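Local coordinates for VC0179-like protein (Escherichia coli, PDB 4XJ6) that probably synthesises cyclic dinucleotides such as cyclic GMP-AMP from nucleoside triphosphates with the help of magnesium, as a bacterial homolog of cyclic GMP-AMP synthase, at residues Arg49-Ala52 with Ile53-Arg57; Leu67-Lys71 with Thr72-Tyr76. One frame throughout, in Å; residues are numbered along the deposited sequence.

Contact 1 (Arg49-Ala52 with Ile53-Arg57)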
loop_
_atom_site.group_PDB
_atom_site.type_symbol
_atom_site.label_atom_id
_atom_site.label_comp_id
_atom_site.label_asym_id
_atom_site.label_seq_id
_atom_site.Cartn_x
_atom_site.Cartn_y
_atom_site.Cartn_z
ATOM N N ARG A 49 -25.853 5.894 -8.327
ATOM C CA ARG A 49 -26.995 5.136 -7.820
ATOM C C ARG A 49 -28.311 5.800 -8.194
ATOM O O ARG A 49 -29.264 5.126 -8.585
ATOM C CB ARG A 49 -26.908 4.973 -6.300
ATOM C CG ARG A 49 -25.966 3.872 -5.846
ATOM C CD ARG A 49 -26.056 3.661 -4.347
ATOM N NE ARG A 49 -25.625 4.835 -3.599
ATOM C CZ ARG A 49 -25.938 5.057 -2.328
ATOM N NH1 ARG A 49 -26.692 4.184 -1.670
ATOM N NH2 ARG A 49 -25.505 6.151 -1.719
ATOM N N GLN A 50 -28.352 7.122 -8.076
ATOM C CA GLN A 50 -29.540 7.895 -8.417
ATOM C C GLN A 50 -29.936 7.695 -9.876
ATOM O O GLN A 50 -31.111 7.504 -10.189
ATOM C CB GLN A 50 -29.311 9.382 -8.139
ATOM C CG GLN A 50 -30.528 10.253 -8.406
ATOM C CD GLN A 50 -31.706 9.900 -7.515
ATOM O OE1 GLN A 50 -32.673 9.280 -7.960
ATOM N NE2 GLN A 50 -31.632 10.300 -6.251
ATOM N N VAL A 51 -28.946 7.740 -10.761
ATOM C CA VAL A 51 -29.179 7.531 -12.184
ATOM C C VAL A 51 -29.577 6.077 -12.424
ATOM O O VAL A 51 -30.453 5.793 -13.240
ATOM C CB VAL A 51 -27.936 7.897 -13.025
ATOM C CG1 VAL A 51 -28.171 7.590 -14.495
ATOM C CG2 VAL A 51 -27.581 9.372 -12.834
ATOM N N ALA A 52 -28.945 5.166 -11.687
ATOM C CA ALA A 52 -29.281 3.748 -11.747
ATOM C C ALA A 52 -30.737 3.523 -11.350
ATOM O O ALA A 52 -31.416 2.663 -11.908
ATOM C CB ALA A 52 -28.351 2.943 -10.849
ATOM N N ILE A 53 -31.208 4.304 -10.383
ATOM C CA ILE A 53 -32.609 4.262 -9.985
ATOM C C ILE A 53 -33.494 4.755 -11.122
ATOM O O ILE A 53 -34.425 4.069 -11.539
ATOM C CB ILE A 53 -32.875 5.121 -8.727
ATOM C CG1 ILE A 53 -32.150 4.536 -7.517
ATOM C CG2 ILE A 53 -34.365 5.204 -8.444
ATOM C CD1 ILE A 53 -32.243 5.393 -6.268
ATOM N N ASP A 54 -33.178 5.945 -11.625
ATOM C CA ASP A 54 -33.974 6.601 -12.657
ATOM C C ASP A 54 -34.088 5.784 -13.943
ATOM O O ASP A 54 -35.078 5.904 -14.666
ATOM C CB ASP A 54 -33.386 7.977 -12.975
ATOM C CG ASP A 54 -33.382 8.905 -11.773
ATOM O OD1 ASP A 54 -34.151 8.654 -10.821
ATOM O OD2 ASP A 54 -32.611 9.888 -11.784
ATOM N N VAL A 55 -33.074 4.966 -14.224
ATOM C CA VAL A 55 -33.061 4.126 -15.420
ATOM C C VAL A 55 -34.293 3.232 -15.494
ATOM O O VAL A 55 -35.055 3.294 -16.456
ATOM C CB VAL A 55 -31.792 3.242 -15.480
ATOM C CG1 VAL A 55 -31.982 2.084 -16.453
ATOM C CG2 VAL A 55 -30.586 4.069 -15.879
ATOM N N ARG A 56 -34.491 2.408 -14.469
ATOM C CA ARG A 56 -35.619 1.488 -14.456
ATOM C C ARG A 56 -36.886 2.193 -13.991
ATOM O O ARG A 56 -37.995 1.783 -14.330
ATOM C CB ARG A 56 -35.327 0.281 -13.559
ATOM C CG ARG A 56 -35.149 0.619 -12.086
ATOM C CD ARG A 56 -35.728 -0.479 -11.209
ATOM N NE ARG A 56 -35.166 -1.783 -11.537
ATOM C CZ ARG A 56 -34.311 -2.443 -10.765
ATOM N NH1 ARG A 56 -33.924 -1.925 -9.608
ATOM N NH2 ARG A 56 -33.848 -3.625 -11.147
ATOM N N ARG A 57 -36.716 3.260 -13.222
ATOM C CA ARG A 57 -37.853 3.996 -12.689
ATOM C C ARG A 57 -38.548 4.806 -13.778
ATOM O O ARG A 57 -39.770 4.759 -13.912
ATOM C CB ARG A 57 -37.410 4.918 -11.551
ATOM C CG ARG A 57 -38.547 5.441 -10.695
ATOM C CD ARG A 57 -39.351 4.298 -10.095
ATOM N NE ARG A 57 -38.523 3.412 -9.284
ATOM C CZ ARG A 57 -38.958 2.285 -8.732
ATOM N NH1 ARG A 57 -40.216 1.904 -8.904
ATOM N NH2 ARG A 57 -38.135 1.537 -8.010
#
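Ile-53 lies against the carbonyl of Arg-49, one turn back along the same helix. Its CG1 takes the position opposite the carbonyl carbon (chi1 -66°), which turns this branch back toward the preceding turn and brings CG1 to 3.1 Å from Arg-49 O, while CD1, carried on by an extended chi2, draws off to 3.8 Å from Arg-49 O. That oxygen also accepts the backbone N-H of Ile-53, so it is gripped by one hydrogen bond and flanked by the side chain of its own donor. Val-55 repeats the scheme two residues later: CG2 comes to 3.2 Å from Val-51 O, the acceptor of the Val-55 N-H. The two valines meet only loosely, CG1 of Val-51 lying 4.5 Å from CG2 of Val-55. On another flank Asp-54 sends its carboxylate back toward Gln-50, with CG 3.1 Å from Gln-50 O. The Gln-50 chain first leaves the backbone with CG anti to N (chi1 -177°) and then bends at chi2, which brings the end of the side chain near the Asp-54 carboxylate. Three successive i to i+4 backbone bonds run through the turn, of which Asp-54 N to Gln-50 O is the straightest (163° at the hydrogen). This is the last part of the long helix 24-57, and Val-51, Ala-52 and Val-55 are buried there. Val-51 and Val-55 pack on Val-65 of helix 62-69, while Ala-52 and Val-55 reach Ile-89 of helix 79-90. Helix 94-102 closes another side: Arg-97 hydrogen-bonds Ala-52 O, Ala-52 touches Phe-100, Ile-53 touches Ile-101, and Arg-56 forms salt bridges with Asp-94 and Asp-98.

Contact 2 (Leu67-Lys71 with Thr72-Tyr76)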
loop_
_atom_site.group_PDB
_atom_site.type_symbol
_atom_site.label_atom_id
_atom_site.label_comp_id
_atom_site.label_asym_id
_atom_site.label_seq_id
_atom_site.Cartn_x
_atom_site.Cartn_y
_atom_site.Cartn_z
ATOM N N LEU A 67 -26.556 11.997 -20.464
ATOM C CA LEU A 67 -26.751 13.417 -20.202
ATOM C C LEU A 67 -26.903 13.692 -18.708
ATOM O O LEU A 67 -26.474 14.735 -18.218
ATOM C CB LEU A 67 -27.971 13.937 -20.965
ATOM C CG LEU A 67 -27.872 13.897 -22.492
ATOM C CD1 LEU A 67 -29.181 14.333 -23.131
ATOM C CD2 LEU A 67 -26.717 14.761 -22.976
ATOM N N LYS A 68 -27.517 12.756 -17.991
ATOM C CA LYS A 68 -27.622 12.855 -16.539
ATOM C C LYS A 68 -26.254 12.707 -15.883
ATOM O O LYS A 68 -25.912 13.446 -14.959
ATOM C CB LYS A 68 -28.577 11.796 -15.990
ATOM C CG LYS A 68 -30.044 12.161 -16.104
ATOM C CD LYS A 68 -30.928 11.060 -15.541
ATOM C CE LYS A 68 -32.396 11.455 -15.572
ATOM N NZ LYS A 68 -32.696 12.560 -14.622
ATOM N N LEU A 69 -25.478 11.743 -16.368
ATOM C CA LEU A 69 -24.142 11.486 -15.842
ATOM C C LEU A 69 -23.210 12.670 -16.091
ATOM O O LEU A 69 -22.287 12.920 -15.315
ATOM C CB LEU A 69 -23.560 10.213 -16.459
ATOM C CG LEU A 69 -24.161 8.887 -15.989
ATOM C CD1 LEU A 69 -23.479 7.716 -16.682
ATOM C CD2 LEU A 69 -24.066 8.751 -14.469
ATOM N N GLU A 70 -23.465 13.404 -17.171
ATOM C CA GLU A 70 -22.669 14.580 -17.504
ATOM C C GLU A 70 -23.126 15.805 -16.722
ATOM O O GLU A 70 -22.743 16.932 -17.033
ATOM C CB GLU A 70 -22.733 14.868 -19.004
ATOM C CG GLU A 70 -21.798 14.023 -19.853
ATOM C CD GLU A 70 -22.015 14.246 -21.337
ATOM O OE1 GLU A 70 -23.005 14.918 -21.696
ATOM O OE2 GLU A 70 -21.201 13.753 -22.146
ATOM N N LYS A 71 -23.961 15.578 -15.714
ATOM C CA LYS A 71 -24.309 16.615 -14.754
ATOM C C LYS A 71 -23.686 16.268 -13.410
ATOM O O LYS A 71 -23.787 17.028 -12.447
ATOM C CB LYS A 71 -25.826 16.761 -14.621
ATOM C CG LYS A 71 -26.518 17.220 -15.890
ATOM C CD LYS A 71 -28.029 17.183 -15.729
ATOM C CE LYS A 71 -28.732 17.415 -17.057
ATOM N NZ LYS A 71 -30.107 16.838 -17.067
ATOM N N THR A 72 -23.035 15.109 -13.361
ATOM C CA THR A 72 -22.382 14.635 -12.149
ATOM C C THR A 72 -20.861 14.690 -12.283
ATOM O O THR A 72 -20.333 15.303 -13.210
ATOM C CB THR A 72 -22.805 13.194 -11.811
ATOM O OG1 THR A 72 -22.219 12.290 -12.754
ATOM C CG2 THR A 72 -24.317 13.055 -11.862
ATOM N N ASN A 73 -20.161 14.036 -11.359
ATOM C CA ASN A 73 -18.701 13.992 -11.389
ATOM C C ASN A 73 -18.165 13.186 -12.568
ATOM O O ASN A 73 -16.979 13.261 -12.889
ATOM C CB ASN A 73 -18.153 13.409 -10.082
ATOM C CG ASN A 73 -18.212 14.393 -8.932
ATOM O OD1 ASN A 73 -17.374 15.288 -8.824
ATOM N ND2 ASN A 73 -19.195 14.223 -8.056
ATOM N N VAL A 74 -19.045 12.415 -13.201
ATOM C CA VAL A 74 -18.699 11.619 -14.376
ATOM C C VAL A 74 -18.256 12.528 -15.526
ATOM O O VAL A 74 -17.609 12.082 -16.472
ATOM C CB VAL A 74 -19.897 10.727 -14.807
ATOM C CG1 VAL A 74 -19.555 9.844 -16.005
ATOM C CG2 VAL A 74 -20.344 9.861 -13.644
ATOM N N ARG A 75 -18.603 13.809 -15.419
ATOM C CA ARG A 75 -18.106 14.855 -16.316
ATOM C C ARG A 75 -16.612 14.744 -16.617
ATOM O O ARG A 75 -16.174 15.016 -17.733
ATOM C CB ARG A 75 -18.378 16.240 -15.714
ATOM C CG ARG A 75 -19.760 16.803 -15.979
ATOM C CD ARG A 75 -19.962 18.146 -15.279
ATOM N NE ARG A 75 -20.020 18.006 -13.825
ATOM C CZ ARG A 75 -19.149 18.552 -12.982
ATOM N NH1 ARG A 75 -18.149 19.289 -13.445
ATOM N NH2 ARG A 75 -19.284 18.367 -11.676
ATOM N N TYR A 76 -15.839 14.341 -15.610
ATOM C CA TYR A 76 -14.382 14.432 -15.663
ATOM C C TYR A 76 -13.707 13.208 -16.283
ATOM O O TYR A 76 -12.488 13.197 -16.474
ATOM C CB TYR A 76 -13.834 14.681 -14.253
ATOM C CG TYR A 76 -14.344 15.972 -13.649
ATOM C CD1 TYR A 76 -13.944 17.199 -14.163
ATOM C CD2 TYR A 76 -15.230 15.966 -12.580
ATOM C CE1 TYR A 76 -14.406 18.386 -13.624
ATOM C CE2 TYR A 76 -15.701 17.148 -12.034
ATOM C CZ TYR A 76 -15.285 18.353 -12.559
ATOM O OH TYR A 76 -15.752 19.526 -12.016
#
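Thr-72 turns OG1 into the position between its backbone N and carbonyl carbon (chi1 71°), from which OG1 donates a hydrogen bond to Leu-69 O, 2.6 Å from OG1. The side chains of Leu-69 and Val-74 cross at a slant: with CG of Leu-69 beside its own N (chi1 -72°), CD2 comes to 4.0 Å from CG2 of Val-74. Leu-69 O is held twice by one residue, since the Thr-72 N-H also reaches it, at 3.0 Å from N to O. The amide approaches from well above the carbonyl plane, whereas the hydroxyl lies nearer that plane. This backbone bond closes a type I turn over Leu-69 to Thr-72. Thr-72 OG1 in turn accepts from Val-74 N, 3.2 Å away, forming an ST turn that links the helix exit to the 3-10 turn of 73-76. Val-74 CB settles 3.3 Å from Leu-69 O, while Arg-75 lays its CG 3.2 Å from Glu-70 O; its chain then bends at chi3, and NH1 makes a weak hydrogen bond to Tyr-76 OH. The whole turn ends helix 62-69 and leads on toward helix 79-90, where Leu-69 packs on Ala-86 and Ile-89 and Val-74 on Leu-85. Glu-70 bridges Arg-66 and Arg-82, Asn-73 bonds Glu-47 of helix 24-57, and Tyr-76 rests on helix 149-166.

In the fold
From the N terminus the chain runs through the long helix 24-57, near whose end contact 1 lies; after a short loop comes helix 62-69, and contact 2 turns the chain out of it toward helix 79-90. The two contacts are in series, neither nested nor crossed, with centres about 14 Å apart. Each is local: contact 1 closes no loop, and contact 2 closes only the tight turn at its helix end. They meet where CG2 of Val-51 packs 3.9 Å from CD2 of Leu-69; nearby, Asp-54 OD2 and Lys-68 NZ stand 3.9 Å apart, a long and weak approach of charges. Ile-89 of helix 79-90 touches residues of both, so three helices converge here.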